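Long-range contacts in tRNA (cytosine(38)-C(5))-methyltransferase (Schizosaccharomyces pombe, PDB 6FDF), which transfers a methyl group from S-adenosyl-L-methionine to C5 of cytosine 38 in the anticodon loop of tRNA(Asp), and less efficiently of tRNA(Glu): residues F160-N164 and V199-Y205; P163-R168 and S237-F242; F242-H248 and Y309-N314. One frame throughout, in Å; residues are numbered along the deposited sequence.

Contact 1: F160-N164 and V199-Y205; sequences FNIPN and VKRIRDY
Asn161 OD1 takes two donors: the backbone N of Lys200 at 2.9 Å and water 1 at the same distance. The contact joins two loops of the C5-methyltransferase fold. One links strands 148-155 and 168-175 and holds an inverse gamma turn centred on Pro163; the other runs from Val199 into a short 3-10 turn that begins at Ile202. Lys200 N approaches OD1 fairly straight (156° at the hydrogen), but tilted 26° from the carbonyl plane of the amide. Water 1 also donates to Lys200 O, so the amide holds both polar groups of that backbone residue, one directly and one through solvent. Asn161 CG lies anti to the backbone N (chi1 -168°), which carries the amide across to Lys200. Glu198 O takes a hydrogen bond from Asn161 ND2, and this fixes which way the amide is turned. The start of the Lys200 chain crosses Asn161 at about a right angle, while its amine leads away.

Deeper in, the contact becomes apolar. Pro163 CG touches both the backbone of Arg201, with Arg201 C 3.8 Å away, and the ring of Tyr205, which meet it from directions about at right angles. Ile202 CD1 meets Pro163 CB at 4.2 Å, and Leu289 of helix 283-289 packs against both Pro163 and Tyr205. The 3-10 turn is tied by Arg201 N to Asp204 OD2 at 2.9 Å, on the anti lone pair of the carboxylate. At the far end Tyr205 meets the proline obliquely, its CE1 3.4 Å from Pro163 CD.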
loop_
_atom_site.group_PDB
_atom_site.type_symbol
_atom_site.label_atom_id
_atom_site.label_comp_id
_atom_site.label_asym_id
_atom_site.label_seq_id
_atom_site.Cartn_x
_atom_site.Cartn_y
_atom_site.Cartn_z
ATOM N N PHE A 160 -12.559 3.286 7.419
ATOM C CA PHE A 160 -13.099 4.153 6.383
ATOM C C PHE A 160 -14.154 3.402 5.577
ATOM O O PHE A 160 -14.365 3.693 4.397
ATOM C CB PHE A 160 -11.986 4.663 5.467
ATOM C CG PHE A 160 -10.927 5.473 6.177
ATOM C CD1 PHE A 160 -9.847 4.844 6.785
ATOM C CD2 PHE A 160 -11.003 6.856 6.227
ATOM C CE1 PHE A 160 -8.864 5.579 7.432
ATOM C CE2 PHE A 160 -10.023 7.601 6.875
ATOM C CZ PHE A 160 -8.955 6.962 7.479
ATOM N N ASN A 161 -14.832 2.439 6.210
ATOM C CA ASN A 161 -15.912 1.674 5.577
ATOM C C ASN A 161 -15.408 0.908 4.366
ATOM O O ASN A 161 -16.048 0.878 3.313
ATOM C CB ASN A 161 -17.067 2.564 5.168
ATOM C CG ASN A 161 -18.320 1.792 4.785
ATOM O OD1 ASN A 161 -18.529 0.660 5.218
ATOM N ND2 ASN A 161 -19.173 2.419 3.977
ATOM N N ILE A 162 -14.242 0.299 4.509
ATOM C CA ILE A 162 -13.677 -0.560 3.482
ATOM C C ILE A 162 -13.468 -1.912 4.153
ATOM O O ILE A 162 -12.807 -1.989 5.192
ATOM C CB ILE A 162 -12.355 -0.008 2.925
ATOM C CG1 ILE A 162 -12.583 1.372 2.301
ATOM C CG2 ILE A 162 -11.751 -0.980 1.920
ATOM C CD1 ILE A 162 -11.306 2.190 2.145
ATOM N N PRO A 163 -14.027 -2.995 3.621
ATOM C CA PRO A 163 -14.012 -4.286 4.330
ATOM C C PRO A 163 -12.700 -5.044 4.149
ATOM O O PRO A 163 -12.662 -6.177 3.664
ATOM C CB PRO A 163 -15.205 -5.015 3.699
ATOM C CG PRO A 163 -15.238 -4.495 2.294
ATOM C CD PRO A 163 -14.857 -3.038 2.404
ATOM N N ASN A 164 -11.602 -4.408 4.539
ATOM C CA ASN A 164 -10.310 -5.076 4.499
ATOM C C ASN A 164 -9.433 -4.512 5.606
ATOM O O ASN A 164 -9.410 -3.301 5.836
ATOM C CB ASN A 164 -9.637 -4.904 3.127
ATOM C CG ASN A 164 -8.278 -5.589 3.044
ATOM O OD1 ASN A 164 -7.266 -4.950 2.742
ATOM N ND2 ASN A 164 -8.248 -6.891 3.324
ATOM N N VAL A 199 -23.040 0.237 4.553
ATOM C CA VAL A 199 -21.827 -0.383 5.068
ATOM C C VAL A 199 -21.322 -1.312 3.980
ATOM O O VAL A 199 -22.014 -2.260 3.590
ATOM C CB VAL A 199 -22.099 -1.152 6.368
ATOM C CG1 VAL A 199 -20.906 -2.026 6.727
ATOM C CG2 VAL A 199 -22.436 -0.195 7.495
ATOM N N LYS A 200 -20.120 -1.050 3.486
ATOM C CA LYS A 200 -19.596 -1.862 2.404
ATOM C C LYS A 200 -19.225 -3.250 2.902
ATOM O O LYS A 200 -18.686 -3.420 3.999
ATOM C CB LYS A 200 -18.409 -1.171 1.738
ATOM C CG LYS A 200 -18.824 0.128 1.067
ATOM C CD LYS A 200 -17.856 0.554 -0.017
ATOM C CE LYS A 200 -18.328 1.842 -0.673
ATOM N NZ LYS A 200 -19.635 1.638 -1.365
ATOM N N ARG A 201 -19.514 -4.244 2.072
ATOM C CA ARG A 201 -19.241 -5.631 2.384
ATOM C C ARG A 201 -18.494 -6.238 1.208
ATOM O O ARG A 201 -18.323 -5.605 0.162
ATOM C CB ARG A 201 -20.540 -6.390 2.696
ATOM C CG ARG A 201 -21.246 -5.839 3.936
ATOM C CD ARG A 201 -22.620 -6.437 4.158
ATOM N NE ARG A 201 -23.279 -5.826 5.313
ATOM C CZ ARG A 201 -23.119 -6.231 6.569
ATOM N NH1 ARG A 201 -22.327 -7.260 6.844
ATOM N NH2 ARG A 201 -23.754 -5.611 7.554
ATOM N N ILE A 202 -18.024 -7.472 1.404
ATOM C CA ILE A 202 -17.210 -8.142 0.391
ATOM C C ILE A 202 -17.916 -8.169 -0.959
ATOM O O ILE A 202 -17.293 -7.943 -2.006
ATOM C CB ILE A 202 -16.836 -9.558 0.868
ATOM C CG1 ILE A 202 -15.957 -9.471 2.116
ATOM C CG2 ILE A 202 -16.120 -10.316 -0.230
ATOM C CD1 ILE A 202 -14.666 -8.715 1.885
ATOM N N ARG A 203 -19.230 -8.427 -0.956
ATOM C CA ARG A 203 -19.984 -8.526 -2.206
ATOM C C ARG A 203 -19.843 -7.276 -3.067
ATOM O O ARG A 203 -19.960 -7.353 -4.295
ATOM C CB ARG A 203 -21.468 -8.770 -1.906
ATOM C CG ARG A 203 -22.107 -7.674 -1.048
ATOM C CD ARG A 203 -23.623 -7.823 -0.952
ATOM N NE ARG A 203 -24.051 -8.513 0.262
ATOM C CZ ARG A 203 -24.640 -7.916 1.296
ATOM N NH1 ARG A 203 -24.998 -8.627 2.357
ATOM N NH2 ARG A 203 -24.879 -6.612 1.267
ATOM N N ASP A 204 -19.585 -6.122 -2.451
ATOM C CA ASP A 204 -19.484 -4.879 -3.208
ATOM C C ASP A 204 -18.211 -4.795 -4.037
ATOM O O ASP A 204 -18.097 -3.900 -4.878
ATOM C CB ASP A 204 -19.572 -3.681 -2.260
ATOM C CG ASP A 204 -20.921 -3.584 -1.574
ATOM O OD1 ASP A 204 -21.947 -3.483 -2.281
ATOM O OD2 ASP A 204 -20.957 -3.613 -0.325
ATOM N N TYR A 205 -17.259 -5.697 -3.817
ATOM C CA TYR A 205 -15.995 -5.702 -4.530
ATOM C C TYR A 205 -15.829 -6.905 -5.446
ATOM O O TYR A 205 -14.881 -6.933 -6.240
ATOM C CB TYR A 205 -14.831 -5.652 -3.526
ATOM C CG TYR A 205 -14.826 -4.386 -2.698
ATOM C CD1 TYR A 205 -15.721 -4.220 -1.645
ATOM C CD2 TYR A 205 -13.939 -3.352 -2.974
ATOM C CE1 TYR A 205 -15.735 -3.061 -0.896
ATOM C CE2 TYR A 205 -13.940 -2.191 -2.221
ATOM C CZ TYR A 205 -14.842 -2.051 -1.186
ATOM O OH TYR A 205 -14.846 -0.899 -0.435
HETATM O O HOH W 1 -16.915 -1.777 5.549
#

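Contact 2: P163-R168 and S237-F242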
loop_
_atom_site.group_PDB
_atom_site.type_symbol
_atom_site.label_atom_id
_atom_site.label_comp_id
_atom_site.label_asym_id
_atom_site.label_seq_id
_atom_site.Cartn_x
_atom_site.Cartn_y
_atom_site.Cartn_z
ATOM N N PRO A 163 -14.027 -2.995 3.621
ATOM C CA PRO A 163 -14.012 -4.286 4.330
ATOM C C PRO A 163 -12.700 -5.044 4.149
ATOM O O PRO A 163 -12.662 -6.177 3.664
ATOM C CB PRO A 163 -15.205 -5.015 3.699
ATOM C CG PRO A 163 -15.238 -4.495 2.294
ATOM C CD PRO A 163 -14.857 -3.038 2.404
ATOM N N ASN A 164 -11.602 -4.408 4.539
ATOM C CA ASN A 164 -10.310 -5.076 4.499
ATOM C C ASN A 164 -9.433 -4.512 5.606
ATOM O O ASN A 164 -9.410 -3.301 5.836
ATOM C CB ASN A 164 -9.637 -4.904 3.127
ATOM C CG ASN A 164 -8.278 -5.589 3.044
ATOM O OD1 ASN A 164 -7.266 -4.950 2.742
ATOM N ND2 ASN A 164 -8.248 -6.891 3.324
ATOM N N SER A 165 -8.716 -5.403 6.280
ATOM C CA SER A 165 -7.727 -5.014 7.271
ATOM C C SER A 165 -6.396 -4.773 6.578
ATOM O O SER A 165 -5.919 -5.626 5.825
ATOM C CB SER A 165 -7.577 -6.094 8.342
ATOM O OG SER A 165 -8.821 -6.378 8.942
ATOM N N ARG A 166 -5.808 -3.607 6.825
ATOM C CA ARG A 166 -4.464 -3.331 6.334
ATOM C C ARG A 166 -3.875 -2.182 7.142
ATOM O O ARG A 166 -3.725 -1.065 6.636
ATOM C CB ARG A 166 -4.494 -3.017 4.833
ATOM C CG ARG A 166 -3.131 -3.062 4.126
ATOM C CD ARG A 166 -3.295 -2.909 2.614
ATOM N NE ARG A 166 -2.024 -3.084 1.903
ATOM C CZ ARG A 166 -1.465 -4.267 1.664
ATOM N NH1 ARG A 166 -2.069 -5.380 2.067
ATOM N NH2 ARG A 166 -0.306 -4.343 1.017
ATOM N N SER A 167 -3.573 -2.442 8.411
ATOM C CA SER A 167 -3.069 -1.394 9.289
ATOM C C SER A 167 -1.685 -0.970 8.830
ATOM O O SER A 167 -0.806 -1.810 8.604
ATOM C CB SER A 167 -3.033 -1.870 10.742
ATOM O OG SER A 167 -4.344 -2.125 11.214
ATOM N N ARG A 168 -1.498 0.335 8.674
ATOM C CA ARG A 168 -0.233 0.887 8.215
ATOM C C ARG A 168 0.083 2.145 9.004
ATOM O O ARG A 168 -0.819 2.860 9.444
ATOM C CB ARG A 168 -0.276 1.219 6.719
ATOM C CG ARG A 168 -0.444 0.001 5.829
ATOM C CD ARG A 168 0.801 -0.865 5.941
ATOM N NE ARG A 168 0.864 -1.918 4.934
ATOM C CZ ARG A 168 0.548 -3.192 5.154
ATOM N NH1 ARG A 168 0.668 -4.079 4.170
ATOM N NH2 ARG A 168 0.123 -3.580 6.350
ATOM N N SER A 237 -18.224 -8.120 6.461
ATOM C CA SER A 237 -17.840 -6.718 6.515
ATOM C C SER A 237 -16.337 -6.517 6.667
ATOM O O SER A 237 -15.891 -5.377 6.827
ATOM C CB SER A 237 -18.581 -6.012 7.655
ATOM O OG SER A 237 -18.300 -6.627 8.897
ATOM N N SER A 238 -15.546 -7.585 6.622
ATOM C CA SER A 238 -14.097 -7.419 6.594
ATOM C C SER A 238 -13.454 -8.683 6.043
ATOM O O SER A 238 -14.104 -9.719 5.869
ATOM C CB SER A 238 -13.529 -7.089 7.981
ATOM O OG SER A 238 -12.192 -6.609 7.870
ATOM N N CYS A 239 -12.155 -8.578 5.786
ATOM C CA CYS A 239 -11.320 -9.718 5.443
ATOM C C CYS A 239 -9.896 -9.373 5.852
ATOM O O CYS A 239 -9.579 -8.223 6.165
ATOM C CB CYS A 239 -11.413 -10.076 3.950
ATOM S SG CYS A 239 -10.867 -8.813 2.764
ATOM N N CYS A 240 -9.038 -10.387 5.847
ATOM C CA CYS A 240 -7.722 -10.235 6.445
ATOM C C CYS A 240 -6.745 -9.560 5.488
ATOM O O CYS A 240 -7.007 -9.363 4.297
ATOM C CB CYS A 240 -7.188 -11.588 6.905
ATOM S SG CYS A 240 -8.036 -12.221 8.385
ATOM N N CYS A 241 -5.596 -9.194 6.039
ATOM C CA CYS A 241 -4.595 -8.470 5.273
ATOM C C CYS A 241 -3.999 -9.360 4.187
ATOM O O CYS A 241 -3.614 -10.503 4.451
ATOM C CB CYS A 241 -3.515 -7.962 6.222
ATOM S SG CYS A 241 -2.285 -6.947 5.445
ATOM N N PHE A 242 -3.927 -8.832 2.965
ATOM C CA PHE A 242 -3.288 -9.535 1.857
ATOM C C PHE A 242 -1.783 -9.310 1.881
ATOM O O PHE A 242 -1.316 -8.185 2.093
ATOM C CB PHE A 242 -3.837 -9.049 0.514
ATOM C CG PHE A 242 -5.278 -9.400 0.279
ATOM C CD1 PHE A 242 -5.651 -10.699 -0.025
ATOM C CD2 PHE A 242 -6.260 -8.416 0.333
ATOM C CE1 PHE A 242 -6.987 -11.022 -0.249
ATOM C CE2 PHE A 242 -7.587 -8.726 0.102
ATOM C CZ PHE A 242 -7.954 -10.034 -0.185
HETATM O O HOH W 2 -4.852 -5.988 2.961
HETATM O O HOH W 3 0.728 -7.036 3.645
#
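Arg166 NH1 donates to Phe242 O at 2.9 Å, in the plane of the guanidinium and on a carbonyl lone pair. The sequence PNSRSR matches motif VIII of C5-methyltransferases, and Cys241-Phe242-Thr243 is the CFT signature of the Dnmt2 family. The contact ties these two loops together. Its tight part is the buried end. Water 2 sits at the edge of the Arg166 guanidinium, accepts from NH1 and from Phe242 N, and donates to Asn164 OD1 at 2.6 Å. The other end of that amide, Asn164 ND2, makes weak bonds to Cys240 O and to Cys239 SG (3.3 Å). With CG anti to the backbone N (chi1 -165°) and the chain extended to NE, the guanidinium of Arg166 reaches Phe242; NH2 goes on to Gly313 O and Ser315 O.

The middle is held by backbone: Ser165 N bonds Cys239 O at 3.0 Å, nearly along the C=O axis, and Ser165 O lies against the CA of Cys241. The serine end is the solvent side: Ser237 is exposed and meets Pro163 through its carbonyl O, close as that is (3.2 Å to CB).

Back at the other end, Arg168 lies over Arg166, its NH1 above the centre of the guanidinium. Its NH2 bonds Ser167 O. Water 3 joins the arginine to the loop 237-242, accepting from Arg168 NH1 at 3.0 Å and donating to Phe242 O at 2.8 Å.

Contact 3: F242-H248 and Y309-N314; sequences FTRGYTH and YRLLGN. With SAH (S-adenosyl-L-homocysteine), chain E.
Tyr246 turns its ring edge toward the face of Tyr309 in an offset edge-to-face pair, centroids 5.8 Å apart and planes at 65°. Tyr246 CG lies anti to the backbone N (chi1 -169°), which swings the ring to Tyr309. This joins the loop following the CFT signature to the end of helix 305-313, where Gly313-Asn314 opens the GNSxNV sequence of motif X in C5-methyltransferases. Thr247 CG2 lies over a face of Tyr309, a CH-pi contact 4.1 Å from the ring centroid. Arg244 CG rests on Arg310 CB. The side chains of His248 and Arg310 cross at about a right angle, yet ring and guanidinium are only 20° from parallel, His248 NE2 4.0 Å from Arg310 NH2. At Gly313 the backbones meet, Thr243 C 3.9 Å from Gly313 CA.

Two waters carry the polar links. Water 4 donates to Thr243 O and to Tyr309 O. Water 5 accepts from Arg244 N at 2.9 Å and donates to Asn314 OD1, with a weaker bond to Gly313 O.

Further out, a type I turn from Thr243 to Tyr246 shapes the loop, and Thr243 OG1 accepts from Gly245 N in an ST turn. Both phenols are fixed: Tyr246 OH bonds Ser255 O and Phe281 N, and Tyr309 OH bonds Phe281 O. Phe242 CD1 sits over the Tyr246 ring centre. Past the helix end, Asn314 O lies 3.3 Å from SD of S-adenosylhomocysteine in the cofactor pocket.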
loop_
_atom_site.group_PDB
_atom_site.type_symbol
_atom_site.label_atom_id
_atom_site.label_comp_id
_atom_site.label_asym_id
_atom_site.label_seq_id
_atom_site.Cartn_x
_atom_site.Cartn_y
_atom_site.Cartn_z
ATOM N N PHE A 242 -3.927 -8.832 2.965
ATOM C CA PHE A 242 -3.288 -9.535 1.857
ATOM C C PHE A 242 -1.783 -9.310 1.881
ATOM O O PHE A 242 -1.316 -8.185 2.093
ATOM C CB PHE A 242 -3.837 -9.049 0.514
ATOM C CG PHE A 242 -5.278 -9.400 0.279
ATOM C CD1 PHE A 242 -5.651 -10.699 -0.025
ATOM C CD2 PHE A 242 -6.260 -8.416 0.333
ATOM C CE1 PHE A 242 -6.987 -11.022 -0.249
ATOM C CE2 PHE A 242 -7.587 -8.726 0.102
ATOM C CZ PHE A 242 -7.954 -10.034 -0.185
ATOM N N THR A 243 -1.022 -10.375 1.629
ATOM C CA THR A 243 0.436 -10.282 1.559
ATOM C C THR A 243 0.949 -10.948 0.289
ATOM O O THR A 243 0.201 -11.573 -0.469
ATOM C CB THR A 243 1.117 -10.942 2.763
ATOM O OG1 THR A 243 1.087 -12.368 2.602
ATOM C CG2 THR A 243 0.435 -10.555 4.068
ATOM N N ARG A 244 2.270 -10.840 0.104
ATOM C CA ARG A 244 2.969 -11.506 -0.988
ATOM C C ARG A 244 2.801 -13.021 -0.968
ATOM O O ARG A 244 2.967 -13.667 -2.009
ATOM C CB ARG A 244 4.454 -11.146 -0.908
ATOM C CG ARG A 244 5.305 -11.666 -2.043
ATOM C CD ARG A 244 6.686 -11.058 -1.967
ATOM N NE ARG A 244 7.548 -11.547 -3.037
ATOM C CZ ARG A 244 8.657 -10.934 -3.428
ATOM N NH1 ARG A 244 9.384 -11.448 -4.406
ATOM N NH2 ARG A 244 9.030 -9.804 -2.842
ATOM N N GLY A 245 2.466 -13.602 0.177
ATOM C CA GLY A 245 2.265 -15.031 0.282
ATOM C C GLY A 245 0.918 -15.536 -0.186
ATOM O O GLY A 245 0.696 -16.749 -0.209
ATOM N N TYR A 246 0.012 -14.637 -0.565
ATOM C CA TYR A 246 -1.360 -15.023 -0.867
ATOM C C TYR A 246 -1.400 -15.960 -2.070
ATOM O O TYR A 246 -0.752 -15.707 -3.091
ATOM C CB TYR A 246 -2.214 -13.782 -1.132
ATOM C CG TYR A 246 -3.699 -14.089 -1.188
ATOM C CD1 TYR A 246 -4.352 -14.631 -0.093
ATOM C CD2 TYR A 246 -4.442 -13.833 -2.338
ATOM C CE1 TYR A 246 -5.712 -14.913 -0.135
ATOM C CE2 TYR A 246 -5.801 -14.106 -2.391
ATOM C CZ TYR A 246 -6.430 -14.644 -1.288
ATOM O OH TYR A 246 -7.783 -14.935 -1.320
ATOM N N THR A 247 -2.172 -17.042 -1.934
ATOM C CA THR A 247 -2.342 -18.209 -2.821
ATOM C C THR A 247 -1.182 -19.194 -2.687
ATOM O O THR A 247 -1.206 -20.242 -3.352
ATOM C CB THR A 247 -2.534 -17.860 -4.314
ATOM O OG1 THR A 247 -1.290 -17.447 -4.910
ATOM C CG2 THR A 247 -3.570 -16.763 -4.484
ATOM N N HIS A 248 -0.205 -18.936 -1.815
ATOM C CA HIS A 248 0.928 -19.838 -1.629
ATOM C C HIS A 248 1.060 -20.273 -0.177
ATOM O O HIS A 248 1.017 -21.473 0.111
ATOM C CB HIS A 248 2.222 -19.165 -2.109
ATOM C CG HIS A 248 2.126 -18.598 -3.489
ATOM N ND1 HIS A 248 1.979 -19.389 -4.608
ATOM C CD2 HIS A 248 2.147 -17.319 -3.932
ATOM C CE1 HIS A 248 1.911 -18.622 -5.681
ATOM N NE2 HIS A 248 2.011 -17.361 -5.299
ATOM N N TYR A 309 -0.568 -10.524 -7.803
ATOM C CA TYR A 309 -0.807 -10.737 -6.377
ATOM C C TYR A 309 0.387 -10.277 -5.552
ATOM O O TYR A 309 0.223 -9.699 -4.472
ATOM C CB TYR A 309 -1.079 -12.210 -6.077
ATOM C CG TYR A 309 -2.432 -12.770 -6.448
ATOM C CD1 TYR A 309 -3.584 -12.342 -5.800
ATOM C CD2 TYR A 309 -2.548 -13.785 -7.391
ATOM C CE1 TYR A 309 -4.820 -12.879 -6.109
ATOM C CE2 TYR A 309 -3.781 -14.330 -7.708
ATOM C CZ TYR A 309 -4.913 -13.875 -7.061
ATOM O OH TYR A 309 -6.144 -14.418 -7.359
ATOM N N ARG A 310 1.603 -10.531 -6.045
ATOM C CA ARG A 310 2.784 -10.146 -5.282
ATOM C C ARG A 310 2.942 -8.636 -5.245
ATOM O O ARG A 310 3.305 -8.069 -4.206
ATOM C CB ARG A 310 4.026 -10.807 -5.876
ATOM C CG ARG A 310 3.890 -12.311 -5.981
ATOM C CD ARG A 310 5.162 -12.965 -6.498
ATOM N NE ARG A 310 4.986 -14.412 -6.624
ATOM C CZ ARG A 310 5.140 -15.090 -7.757
ATOM N NH1 ARG A 310 5.515 -14.464 -8.865
ATOM N NH2 ARG A 310 4.951 -16.403 -7.774
ATOM N N LEU A 311 2.687 -7.970 -6.375
ATOM C CA LEU A 311 2.797 -6.518 -6.425
ATOM C C LEU A 311 1.712 -5.866 -5.578
ATOM O O LEU A 311 1.967 -4.880 -4.878
ATOM C CB LEU A 311 2.710 -6.039 -7.876
ATOM C CG LEU A 311 3.843 -6.490 -8.799
ATOM C CD1 LEU A 311 3.591 -6.055 -10.245
ATOM C CD2 LEU A 311 5.172 -5.945 -8.288
ATOM N N LEU A 312 0.491 -6.398 -5.643
ATOM C CA LEU A 312 -0.603 -5.857 -4.843
ATOM C C LEU A 312 -0.361 -6.077 -3.355
ATOM O O LEU A 312 -0.689 -5.217 -2.529
ATOM C CB LEU A 312 -1.925 -6.490 -5.283
ATOM C CG LEU A 312 -2.453 -5.948 -6.614
ATOM C CD1 LEU A 312 -3.544 -6.855 -7.203
ATOM C CD2 LEU A 312 -2.972 -4.519 -6.435
ATOM N N GLY A 313 0.233 -7.218 -3.001
ATOM C CA GLY A 313 0.511 -7.528 -1.608
ATOM C C GLY A 313 1.400 -6.510 -0.928
ATOM O O GLY A 313 1.363 -6.393 0.302
ATOM N N ASN A 314 2.208 -5.782 -1.702
ATOM C CA ASN A 314 3.097 -4.745 -1.192
ATOM C C ASN A 314 2.607 -3.332 -1.479
ATOM O O ASN A 314 3.373 -2.379 -1.310
ATOM C CB ASN A 314 4.492 -4.910 -1.798
ATOM C CG ASN A 314 5.220 -6.100 -1.251
ATOM O OD1 ASN A 314 5.053 -6.458 -0.085
ATOM N ND2 ASN A 314 6.045 -6.726 -2.085
HETATM N N SAH E . 4.015 1.937 -2.763
HETATM C CA SAH E . 4.098 1.129 -3.959
HETATM C CB SAH E . 4.852 -0.179 -3.707
HETATM C CG SAH E . 5.845 -0.043 -2.555
HETATM S SD SAH E . 6.474 -1.601 -2.006
HETATM C C SAH E . 2.725 0.860 -4.489
HETATM O O SAH E . 1.755 1.405 -3.919
HETATM O OXT SAH E . 2.623 0.113 -5.486
HETATM C "C5'" SAH E . 8.157 -1.099 -1.937
HETATM C "C4'" SAH E . 8.696 -0.940 -3.360
HETATM O "O4'" SAH E . 9.987 -0.369 -3.259
HETATM C "C3'" SAH E . 8.821 -2.261 -4.117
HETATM O "O3'" SAH E . 8.190 -2.152 -5.392
HETATM C "C2'" SAH E . 10.326 -2.431 -4.338
HETATM O "O2'" SAH E . 10.625 -2.945 -5.640
HETATM C "C1'" SAH E . 10.845 -1.006 -4.189
HETATM N N9 SAH E . 12.207 -0.906 -3.623
HETATM C C8 SAH E . 12.698 -1.546 -2.543
HETATM N N7 SAH E . 13.990 -1.198 -2.328
HETATM C C5 SAH E . 14.350 -0.315 -3.280
HETATM C C6 SAH E . 15.566 0.445 -3.631
HETATM N N6 SAH E . 16.694 0.327 -2.896
HETATM N N1 SAH E . 15.499 1.256 -4.713
HETATM C C2 SAH E . 14.381 1.382 -5.450
HETATM N N3 SAH E . 13.239 0.720 -5.187
HETATM C C4 SAH E . 13.170 -0.135 -4.135
HETATM O O HOH W 4 -1.709 -10.370 -2.289
HETATM O O HOH W 5 3.352 -8.401 1.265
#

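All three contacts are partly buried, and none is pure core or pure surface. The centre of contact 1 lies farthest from the centre of the chain, about 17 Å, and that of contact 3 nearest, about 11 Å. Contacts 1 and 2 share Pro163 and Asn164, so the loop 160-168 packs against two different partners in turn; Ile202 CD1 of contact 1 also touches Cys239 SG of contact 2. Contacts 2 and 3 share Phe242 and are joined again where Arg166 reaches Gly313. The chemistry changes along this path: an amide and a proline in contact 1, backbone and guanidinium bonds in contact 2, aromatic rings and water bridges beside the cofactor pocket in contact 3.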